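Side-chain contact in putative calcium binding protein (Streptomyces coelicolor, PDB 3AKB), which binds calcium ions through EF-hand loops and probably takes part in calcium-mediated regulation in this bacterium: residues A[3-6]-A[7-11]. The protein carries 2 engineered substitutions. Numbering follows the deposited sequence.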
loop_
_atom_site.group_PDB
_atom_site.type_symbol
_atom_site.label_atom_id
_atom_site.label_comp_id
_atom_site.label_asym_id
_atom_site.label_seq_id
_atom_site.Cartn_x
_atom_site.Cartn_y
_atom_site.Cartn_z
ATOM N N GLU A 3 9.774 -15.857 9.031
ATOM C CA GLU A 3 8.437 -15.717 9.581
ATOM C C GLU A 3 8.130 -14.279 9.978
ATOM O O GLU A 3 7.033 -13.795 9.722
ATOM C CB GLU A 3 8.206 -16.715 10.724
ATOM C CG GLU A 3 8.214 -18.166 10.189
ATOM C CD GLU A 3 7.888 -19.233 11.217
ATOM O OE1 GLU A 3 6.854 -19.125 11.902
ATOM O OE2 GLU A 3 8.668 -20.211 11.309
ATOM N N ARG A 4 9.100 -13.573 10.558
ATOM C CA ARG A 4 8.870 -12.168 10.926
ATOM C C ARG A 4 8.727 -11.281 9.706
ATOM O O ARG A 4 7.965 -10.303 9.747
ATOM C CB ARG A 4 9.964 -11.618 11.847
ATOM C CG ARG A 4 10.009 -12.264 13.208
ATOM C CD ARG A 4 9.122 -11.593 14.246
ATOM N NE ARG A 4 9.427 -12.114 15.579
ATOM C CZ ARG A 4 8.731 -11.863 16.684
ATOM N NH1 ARG A 4 7.656 -11.082 16.654
ATOM N NH2 ARG A 4 9.123 -12.407 17.830
ATOM N N ARG A 5 9.471 -11.588 8.641
ATOM C CA ARG A 5 9.286 -10.909 7.357
ATOM C C ARG A 5 7.822 -11.036 6.918
ATOM O O ARG A 5 7.197 -10.043 6.574
ATOM C CB ARG A 5 10.239 -11.428 6.256
ATOM C CG ARG A 5 11.717 -11.036 6.422
ATOM C CD ARG A 5 12.506 -11.160 5.111
ATOM N NE ARG A 5 12.766 -12.540 4.682
ATOM C CZ ARG A 5 13.866 -13.246 4.974
ATOM N NH1 ARG A 5 14.827 -12.742 5.730
ATOM N NH2 ARG A 5 13.998 -14.484 4.523
ATOM N N ILE A 6 7.271 -12.250 6.950
ATOM C CA ILE A 6 5.852 -12.469 6.598
ATOM C C ILE A 6 4.917 -11.627 7.461
ATOM O O ILE A 6 4.017 -10.935 6.942
ATOM C CB ILE A 6 5.460 -13.971 6.679
ATOM C CG1 ILE A 6 6.239 -14.776 5.645
ATOM C CG2 ILE A 6 3.954 -14.154 6.505
ATOM C CD1 ILE A 6 6.067 -16.287 5.771
ATOM N N ALA A 7 5.136 -11.665 8.768
ATOM C CA ALA A 7 4.306 -10.920 9.727
ATOM C C ALA A 7 4.295 -9.412 9.436
ATOM O O ALA A 7 3.259 -8.748 9.585
ATOM C CB ALA A 7 4.765 -11.185 11.140
ATOM N N ALA A 8 5.438 -8.869 9.022
ATOM C CA ALA A 8 5.542 -7.473 8.642
ATOM C C ALA A 8 4.637 -7.126 7.452
ATOM O O ALA A 8 4.003 -6.069 7.436
ATOM C CB ALA A 8 7.003 -7.105 8.343
ATOM N N ARG A 9 4.595 -8.001 6.450
ATOM C CA ARG A 9 3.743 -7.779 5.283
ATOM C C ARG A 9 2.272 -7.866 5.669
ATOM O O ARG A 9 1.459 -7.054 5.228
ATOM C CB ARG A 9 4.104 -8.749 4.139
ATOM C CG ARG A 9 5.271 -8.283 3.233
ATOM C CD ARG A 9 6.585 -8.360 3.967
ATOM N NE ARG A 9 7.727 -7.976 3.141
ATOM C CZ ARG A 9 8.979 -8.011 3.593
ATOM N NH1 ARG A 9 9.205 -8.405 4.838
ATOM N NH2 ARG A 9 9.988 -7.605 2.818
ATOM N N PHE A 10 1.937 -8.835 6.509
ATOM C CA PHE A 10 0.575 -8.942 7.014
ATOM C C PHE A 10 0.134 -7.682 7.751
ATOM O O PHE A 10 -0.975 -7.190 7.534
ATOM C CB PHE A 10 0.404 -10.173 7.918
ATOM C CG PHE A 10 -1.026 -10.398 8.361
ATOM C CD1 PHE A 10 -1.932 -11.000 7.499
ATOM C CD2 PHE A 10 -1.453 -10.002 9.613
ATOM C CE1 PHE A 10 -3.268 -11.193 7.885
ATOM C CE2 PHE A 10 -2.789 -10.190 10.006
ATOM C CZ PHE A 10 -3.684 -10.796 9.129
ATOM N N THR A 11 0.979 -7.195 8.652
ATOM C CA THR A 11 0.706 -5.993 9.429
ATOM C C THR A 11 0.452 -4.774 8.535
ATOM O O THR A 11 -0.409 -3.941 8.849
ATOM C CB THR A 11 1.871 -5.707 10.421
ATOM O OG1 THR A 11 2.029 -6.816 11.320
ATOM C CG2 THR A 11 1.618 -4.443 11.248
#
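Ile6 and Ala7 meet where two turns of one helix join. The branch methyl CG2 of Ile6 stands anti to its own backbone N and beside its carbonyl carbon. This brings CG2 alongside the next peptide, 3.6 Å from Ala7 N. The methyl carbon CB of Ala7 lies 3.6 Å from Arg4 O. Regular i to i+4 bonds hold the turn. Ala7 N donates to Glu3 O at 3.0 Å, and Phe10 N donates to Ile6 O at 3.0 Å. The side chain of buried Ile6 touches Val78 and Val82 of helix 74-87.

All of this lies on helix 2-13, the entering helix of the first EF-hand. The side chain of Phe10 comes about 4 Å from that of Asp14, a calcium ligand of the first loop.

Arg9 folds back along the helix and grips the backbone of Arg5, one turn earlier. Its NH1 donates to Arg5 O at 3.1 Å, with an N-H...O angle of 156°. The oxygen lies near the guanidinium plane, at the edge of the group. NH1 itself sits above the carbonyl plane of Arg5, so the bond does not follow a lone pair. Arg9 N also reaches Arg5 O, but weakly. The bend in the Arg9 chain is at chi2 (71°), and it turns CD back to 3.2 Å from Arg5 O. NH1 also rests 3.5 Å from Arg5 CB. The two arginine side chains run side by side and point the same way, with their guanidinium planes almost perpendicular. Arg5 NH2 bonds to Pro165 O, while Arg9 bonds through NE to Tyr161 O and makes a cation-pi contact with Tyr161. Replacing Arg9 with a leucine would probably remove the NH1 bond to Arg5 O and leave Tyr161 O without its guanidinium donor and the Tyr161 ring without its cation.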